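Long-range contacts in beta-lactamase II (Erythrobacter litoralis, PDB 6V73), which probably hydrolyses beta-lactam antibiotics to substituted beta-amino acids with the help of zinc, as a class B metallo-beta-lactamase: residues V94-Q99 and G163-D168; C184-G189 and Q207-F212; D218-A223 and E230-I235. All coordinates share one frame; numbering follows the deposited sequence.

Contact 1: residues V94-Q99 and G163-D168; sequences VTHAHQ and GAHTRD. With ZN (zinc ion), chain B.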
# COMPACT_ATOMS: atom_id res chain seq x y z
N VAL A 94 5.68 -9.98 18.36
CA VAL A 94 5.35 -9.28 17.13
C VAL A 94 3.85 -9.37 16.90
O VAL A 94 3.23 -10.40 17.20
CB VAL A 94 6.14 -9.84 15.93
CG1 VAL A 94 7.65 -9.58 16.11
CG2 VAL A 94 5.89 -11.33 15.76
N THR A 95 3.26 -8.30 16.38
CA THR A 95 1.80 -8.17 16.42
C THR A 95 1.09 -8.69 15.17
O THR A 95 -0.14 -8.81 15.21
CB THR A 95 1.39 -6.72 16.69
OG1 THR A 95 2.20 -5.81 15.93
CG2 THR A 95 1.61 -6.41 18.16
N HIS A 96 1.82 -8.99 14.08
CA HIS A 96 1.33 -9.80 12.96
C HIS A 96 2.39 -9.91 11.86
O HIS A 96 3.45 -9.28 11.95
CB HIS A 96 0.03 -9.25 12.34
CG HIS A 96 0.16 -7.87 11.79
ND1 HIS A 96 0.13 -6.75 12.59
CD2 HIS A 96 0.30 -7.43 10.52
CE1 HIS A 96 0.26 -5.67 11.83
NE2 HIS A 96 0.36 -6.06 10.57
N ALA A 97 2.09 -10.68 10.81
CA ALA A 97 3.09 -11.05 9.81
C ALA A 97 3.10 -10.04 8.66
O ALA A 97 2.78 -10.35 7.52
CB ALA A 97 2.83 -12.46 9.29
N HIS A 98 3.51 -8.82 8.98
CA HIS A 98 3.80 -7.82 7.96
C HIS A 98 5.18 -7.25 8.23
O HIS A 98 5.70 -7.34 9.35
CB HIS A 98 2.77 -6.66 7.91
CG HIS A 98 1.53 -6.98 7.14
ND1 HIS A 98 0.39 -6.21 7.23
CD2 HIS A 98 1.25 -7.98 6.26
CE1 HIS A 98 -0.54 -6.72 6.44
NE2 HIS A 98 -0.05 -7.80 5.85
N GLN A 99 5.76 -6.63 7.21
CA GLN A 99 7.17 -6.27 7.29
C GLN A 99 7.45 -5.19 8.32
O GLN A 99 8.53 -5.19 8.92
CB GLN A 99 7.68 -5.82 5.92
CG GLN A 99 9.19 -5.78 5.90
CD GLN A 99 9.72 -5.04 4.71
OE1 GLN A 99 9.11 -5.05 3.63
NE2 GLN A 99 10.85 -4.38 4.88
N GLY A 163 -9.91 -11.25 14.01
CA GLY A 163 -9.46 -10.71 12.74
C GLY A 163 -9.86 -9.25 12.59
O GLY A 163 -10.93 -8.83 13.03
N ALA A 164 -8.96 -8.48 11.98
CA ALA A 164 -9.20 -7.06 11.70
C ALA A 164 -8.24 -6.60 10.61
O ALA A 164 -8.42 -6.94 9.43
CB ALA A 164 -9.05 -6.24 12.98
N HIS A 165 -7.21 -5.83 10.98
CA HIS A 165 -6.20 -5.41 10.00
C HIS A 165 -5.59 -6.61 9.29
O HIS A 165 -5.37 -6.57 8.07
CB HIS A 165 -5.12 -4.57 10.68
CG HIS A 165 -3.89 -4.37 9.85
ND1 HIS A 165 -3.87 -3.52 8.76
CD2 HIS A 165 -2.65 -4.90 9.94
CE1 HIS A 165 -2.66 -3.54 8.22
NE2 HIS A 165 -1.91 -4.38 8.92
N THR A 166 -5.30 -7.68 10.03
CA THR A 166 -5.03 -9.00 9.47
C THR A 166 -5.72 -10.04 10.35
O THR A 166 -6.24 -9.73 11.42
CB THR A 166 -3.53 -9.33 9.39
OG1 THR A 166 -3.00 -9.38 10.70
CG2 THR A 166 -2.75 -8.29 8.58
N ARG A 167 -5.74 -11.29 9.89
CA ARG A 167 -6.38 -12.33 10.69
C ARG A 167 -5.55 -12.70 11.91
O ARG A 167 -6.10 -13.24 12.88
CB ARG A 167 -6.64 -13.56 9.81
CG ARG A 167 -7.67 -13.31 8.71
CD ARG A 167 -7.95 -14.58 7.94
NE ARG A 167 -6.75 -15.10 7.29
CZ ARG A 167 -6.30 -16.34 7.44
NH1 ARG A 167 -6.93 -17.20 8.24
NH2 ARG A 167 -5.20 -16.72 6.80
N ASP A 168 -4.25 -12.41 11.90
CA ASP A 168 -3.37 -12.79 12.99
C ASP A 168 -3.02 -11.64 13.93
O ASP A 168 -2.23 -11.86 14.86
CB ASP A 168 -2.07 -13.40 12.43
CG ASP A 168 -1.34 -12.46 11.47
OD1 ASP A 168 -2.01 -11.67 10.78
OD2 ASP A 168 -0.09 -12.51 11.41
ZN ZN B . 0.14 -4.85 8.81
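His96, His98 and His165 converge on one zinc ion and join two loops that lie far apart in the sequence. The metal is bound by His96 NE2, His98 ND1 and His165 NE2, each at 2.1 Å; the 94-99 loop supplies NE2 from His96 but ND1 from His98. This brings His96 NE2 to 3.3 Å from His165 NE2. The two are not hydrogen-bonded, since both donate to the metal. The edge of the His165 ring is turned toward the face of His96 in an offset edge-to-face pair, with planes 72° apart. His96 reaches the zinc with CG lodged between its backbone N and carbonyl carbon (chi1 60°), whereas His165 swings CG anti to its backbone N.

Behind the ligands stands a second shell. Thr166 fits its place by having two different branches: the methyl CG2 lies 3.5 Å from His98 CE1, while OG1 sits 3.4 Å from His96 CB and close to Asp168 OD1, in an apparent hydrogen bond that is doubtfully short. Asp168 turns its other oxygen across the contact, where OD2 accepts the backbone N of Ala97 at 2.9 Å on its syn side, 19° out of the carboxylate plane. Ser121 also binds OD2, so the carboxylate ties the turn between the two histidines to its surroundings. The other ring nitrogen of His98, NE2, is hydrogen-bonded to Asp199, so with the metal at ND1 both nitrogens hold the ring's rotation.

His96 and His98, with Asp100, form the HxHxD motif of the superfamily. The 94-99 loop leaves strand 89-93 and runs into helix 99-102, with His98 as N-cap; helix 119-124 packs against Asp168, and Tyr205 of helix 205-215 against His165.

Contact 2: residues C184-G189 and Q207-F212; sequences CMIKAG and QSVRNF. With ZN (zinc ion), chain C.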
# COMPACT_ATOMS: atom_id res chain seq x y z
N CYS A 184 -1.47 -2.25 14.19
CA CYS A 184 -2.00 -1.68 12.96
C CYS A 184 -3.51 -1.77 12.87
O CYS A 184 -4.09 -1.17 11.95
CB CYS A 184 -1.39 -2.38 11.75
SG CYS A 184 0.41 -2.34 11.69
N MET A 185 -4.16 -2.48 13.79
CA MET A 185 -5.62 -2.52 13.80
C MET A 185 -6.20 -1.15 14.11
O MET A 185 -7.21 -0.75 13.53
CB MET A 185 -6.10 -3.55 14.81
CG MET A 185 -7.59 -3.46 15.07
SD MET A 185 -8.21 -4.76 16.15
CE MET A 185 -7.55 -4.24 17.73
N ILE A 186 -5.58 -0.43 15.04
CA ILE A 186 -6.08 0.85 15.51
C ILE A 186 -5.44 1.95 14.68
O ILE A 186 -4.22 1.94 14.46
CB ILE A 186 -5.78 1.06 17.00
CG1 ILE A 186 -6.53 0.03 17.85
CG2 ILE A 186 -6.13 2.47 17.42
CD1 ILE A 186 -8.06 0.20 17.86
N LYS A 187 -6.26 2.89 14.21
CA LYS A 187 -5.78 4.04 13.46
C LYS A 187 -6.19 5.31 14.20
O LYS A 187 -6.94 5.27 15.18
CB LYS A 187 -6.31 4.01 12.02
CG LYS A 187 -5.27 3.58 10.99
CD LYS A 187 -5.08 2.07 10.93
CE LYS A 187 -3.84 1.76 10.10
NZ LYS A 187 -3.93 0.43 9.44
N ALA A 188 -5.68 6.44 13.72
CA ALA A 188 -5.70 7.66 14.51
C ALA A 188 -7.11 8.24 14.62
O ALA A 188 -8.00 7.92 13.84
CB ALA A 188 -4.75 8.70 13.91
N GLY A 189 -7.30 9.10 15.62
CA GLY A 189 -8.61 9.69 15.88
C GLY A 189 -9.15 10.55 14.75
O GLY A 189 -10.35 10.83 14.71
N GLN A 207 -15.98 -5.76 15.23
CA GLN A 207 -16.11 -6.49 16.49
C GLN A 207 -14.75 -6.65 17.18
O GLN A 207 -14.66 -6.55 18.41
CB GLN A 207 -16.75 -7.85 16.25
CG GLN A 207 -17.06 -8.59 17.54
CD GLN A 207 -17.99 -7.80 18.45
OE1 GLN A 207 -19.09 -7.41 18.05
NE2 GLN A 207 -17.55 -7.57 19.68
N SER A 208 -13.69 -6.89 16.42
CA SER A 208 -12.36 -7.02 17.02
C SER A 208 -11.87 -5.70 17.59
O SER A 208 -11.12 -5.70 18.58
CB SER A 208 -11.36 -7.55 16.00
OG SER A 208 -11.95 -8.56 15.20
N VAL A 209 -12.27 -4.58 17.00
CA VAL A 209 -11.99 -3.30 17.64
C VAL A 209 -12.75 -3.21 18.96
O VAL A 209 -12.18 -2.82 19.99
CB VAL A 209 -12.32 -2.14 16.69
CG1 VAL A 209 -12.36 -0.81 17.44
CG2 VAL A 209 -11.28 -2.07 15.57
N ARG A 210 -14.02 -3.62 18.96
CA ARG A 210 -14.81 -3.65 20.19
C ARG A 210 -14.16 -4.52 21.25
O ARG A 210 -14.09 -4.14 22.43
CB ARG A 210 -16.23 -4.14 19.88
CG ARG A 210 -17.16 -3.10 19.25
CD ARG A 210 -18.59 -3.62 19.12
NE ARG A 210 -18.83 -4.22 17.81
CZ ARG A 210 -19.44 -3.60 16.79
NH1 ARG A 210 -19.87 -2.35 16.93
NH2 ARG A 210 -19.61 -4.24 15.64
N ASN A 211 -13.68 -5.72 20.87
CA ASN A 211 -13.07 -6.63 21.84
C ASN A 211 -11.84 -6.00 22.47
O ASN A 211 -11.65 -6.08 23.69
CB ASN A 211 -12.68 -7.94 21.16
CG ASN A 211 -13.86 -8.74 20.65
OD1 ASN A 211 -15.01 -8.50 21.04
ND2 ASN A 211 -13.57 -9.70 19.78
N PHE A 212 -10.99 -5.40 21.65
CA PHE A 212 -9.82 -4.69 22.15
C PHE A 212 -10.22 -3.59 23.12
O PHE A 212 -9.66 -3.48 24.22
CB PHE A 212 -9.03 -4.14 20.96
CG PHE A 212 -8.00 -3.12 21.32
CD1 PHE A 212 -6.78 -3.52 21.90
CD2 PHE A 212 -8.21 -1.77 21.05
CE1 PHE A 212 -5.80 -2.58 22.22
CE2 PHE A 212 -7.23 -0.82 21.37
CZ PHE A 212 -6.02 -1.22 21.95
ZN ZN C . 1.03 -1.52 9.65
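Met185 and Ile186 lean on one side of helix 205-215, and the meeting is mainly apolar. Unbranched and flexible, Met185 can reach along the helix: it runs extended from the backbone and then bends at its last torsion (chi3 72°), which sets CE 3.6 Å from Phe212 CB. On the way Met185 CG passes Val209 CG2 at 4.0 Å, and Met185 SD lies 3.9 Å from Ser208 O. Ile186 approaches the Phe212 ring obliquely, CG1 and CD1 each lying 3.7 Å from Phe212 CE2. The helix offers Val209 and Phe212, one turn apart, as a buried surface.

Polar groups find partners within their own segment or elsewhere in the fold, not across the contact. Lys187 NZ folds back to Cys184 O at 3.0 Å, in the carbonyl plane, and also binds Leu194 O.

Metal bonding comes from Cys184, whose SG holds the second zinc at 2.3 Å; Asp100 and His226 are further ligands of that ion.

No hydrogen bond joins 184-189 to 207-212, although Met185 O is bonded to Tyr205 OH of the same helix. Between the segments the contact is one of shape and hydrophobic burial, setting the chain after the zinc-binding cysteine against the helix.

Contact 3: residues D218-A223 and E230-I235; sequences DARTIA and EGRKAI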
# COMPACT_ATOMS: atom_id res chain seq x y z
N ASP A 218 -9.78 0.67 30.56
CA ASP A 218 -9.43 1.81 31.39
C ASP A 218 -8.22 2.56 30.90
O ASP A 218 -7.92 3.64 31.43
CB ASP A 218 -9.19 1.34 32.84
CG ASP A 218 -10.47 0.89 33.52
OD1 ASP A 218 -11.53 1.48 33.25
OD2 ASP A 218 -10.41 -0.05 34.33
N ALA A 219 -7.51 2.03 29.90
CA ALA A 219 -6.32 2.69 29.40
C ALA A 219 -6.70 4.00 28.73
O ALA A 219 -7.61 4.04 27.89
CB ALA A 219 -5.58 1.79 28.42
N ARG A 220 -6.00 5.07 29.09
CA ARG A 220 -6.24 6.38 28.50
C ARG A 220 -5.24 6.72 27.41
O ARG A 220 -5.54 7.57 26.56
CB ARG A 220 -6.20 7.46 29.58
CG ARG A 220 -7.58 8.01 29.97
CD ARG A 220 -8.69 6.94 29.85
NE ARG A 220 -10.01 7.48 30.18
CZ ARG A 220 -10.54 7.47 31.41
NH1 ARG A 220 -11.75 7.99 31.61
NH2 ARG A 220 -9.87 6.95 32.43
N THR A 221 -4.07 6.08 27.40
CA THR A 221 -3.08 6.29 26.36
C THR A 221 -3.15 5.12 25.38
O THR A 221 -2.93 3.96 25.77
CB THR A 221 -1.68 6.42 26.95
OG1 THR A 221 -1.66 7.52 27.87
CG2 THR A 221 -0.65 6.67 25.86
N ILE A 222 -3.47 5.42 24.13
CA ILE A 222 -3.66 4.42 23.08
C ILE A 222 -2.56 4.61 22.05
O ILE A 222 -2.56 5.61 21.31
CB ILE A 222 -5.04 4.53 22.42
CG1 ILE A 222 -6.16 4.37 23.46
CG2 ILE A 222 -5.14 3.50 21.30
CD1 ILE A 222 -6.06 3.16 24.33
N ALA A 223 -1.64 3.65 21.96
CA ALA A 223 -0.58 3.69 20.97
C ALA A 223 -0.93 2.79 19.79
O ALA A 223 -1.75 1.87 19.91
CB ALA A 223 0.75 3.25 21.59
N GLU A 230 -2.17 8.61 21.52
CA GLU A 230 -3.38 9.42 21.52
C GLU A 230 -4.26 8.97 22.67
O GLU A 230 -3.90 8.05 23.42
CB GLU A 230 -4.10 9.28 20.18
CG GLU A 230 -4.83 10.49 19.71
CD GLU A 230 -5.52 10.23 18.40
OE1 GLU A 230 -6.54 10.91 18.11
OE2 GLU A 230 -5.05 9.34 17.66
N GLY A 231 -5.42 9.61 22.79
CA GLY A 231 -6.46 9.17 23.70
C GLY A 231 -7.37 8.13 23.06
O GLY A 231 -7.14 7.66 21.95
N ARG A 232 -8.42 7.78 23.80
CA ARG A 232 -9.31 6.70 23.38
C ARG A 232 -10.14 7.05 22.15
O ARG A 232 -10.79 6.15 21.59
CB ARG A 232 -10.26 6.30 24.52
CG ARG A 232 -9.64 5.36 25.54
CD ARG A 232 -10.69 4.81 26.47
NE ARG A 232 -11.26 3.55 25.99
CZ ARG A 232 -10.72 2.35 26.20
NH1 ARG A 232 -11.31 1.27 25.74
NH2 ARG A 232 -9.58 2.25 26.88
N LYS A 233 -10.12 8.31 21.70
CA LYS A 233 -10.82 8.64 20.46
C LYS A 233 -10.27 7.87 19.27
O LYS A 233 -10.98 7.68 18.29
CB LYS A 233 -10.73 10.14 20.19
CG LYS A 233 -11.82 10.63 19.26
CD LYS A 233 -11.32 11.74 18.36
CE LYS A 233 -12.10 11.77 17.07
NZ LYS A 233 -11.72 12.95 16.24
N ALA A 234 -9.01 7.43 19.34
CA ALA A 234 -8.48 6.62 18.26
C ALA A 234 -9.26 5.32 18.12
O ALA A 234 -9.52 4.86 16.99
CB ALA A 234 -6.99 6.35 18.48
N ILE A 235 -9.68 4.72 19.24
CA ILE A 235 -10.56 3.56 19.19
C ILE A 235 -11.90 3.93 18.57
O ILE A 235 -12.44 3.23 17.71
CB ILE A 235 -10.75 2.96 20.59
CG1 ILE A 235 -9.44 2.42 21.14
CG2 ILE A 235 -11.84 1.88 20.59
CD1 ILE A 235 -9.49 2.14 22.63
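Ile222 is the central residue, lying between the backbone of 230-232 and the start of helix 233-243. Its main chain forms a single antiparallel, hydrogen-bonded bridge with Glu230: Ile222 N donates to Glu230 O at 2.8 Å, almost straight at 177°, and Glu230 N returns to Ile222 O at 3.0 Å. The side chain, beta-branched as befits a strand, fills the corner beside this bridge. CG1 lies 3.9 Å from Arg232 CA, and CD1 meets CD1 of Ile235 at 4.0 Å, the side chains crossing at about a right angle.

Arg232 brings the polar grip. With CG beside its backbone N and the chain bent at chi3 (91°), the guanidinium reaches back over the incoming loop. NH2 donates to Ala219 O at 2.8 Å, on a lone pair of the carbonyl and nearly in the guanidinium plane. The same nitrogen binds Phe216 O, so a long, multi-donor side chain serves two backbone carbonyls. Ile235 CD1 lies over one face of the guanidinium, 3.7 Å above the plane and offset toward its rim.

Glu230 takes part chiefly through its backbone; its carboxylate extends away and accepts the backbone N of Gly189. Gly231 makes a CA-H...O contact of 3.4 Å with Arg220 O, so the backbones stay close beside the bridge.

Strand 221-223 is an outermost strand of its four-stranded sheet and helix 233-243 the last of the chain. The bridge pinches off the intervening loop, bearing the zinc ligand His226, in keeping with the alpha-beta/beta-alpha sandwich of metallo-beta-lactamases, whose metal ligands sit on loops at one end.

Contacts 1 and 2 build two neighbouring halves of one dinuclear site: the zinc ion held by contact 1 and the one bound at contact 2 lie 3.5 Å apart. Their centres are 12 Å apart and they touch directly, with His96 CE1 3.3 Å from Cys184 SG and Ala164 CB 3.6 Å from Met185 SD. Contact 3 stands further back, its centre 20 Å from that of contact 1, with nearest atoms about 9 Å apart. It adjoins contact 2 instead, where Gly189 N lies 3.0 Å from Glu230 OE2. The three follow in series along the chain, and Cys184 of contact 2 meets His226, from between the segments of contact 3, at the same zinc.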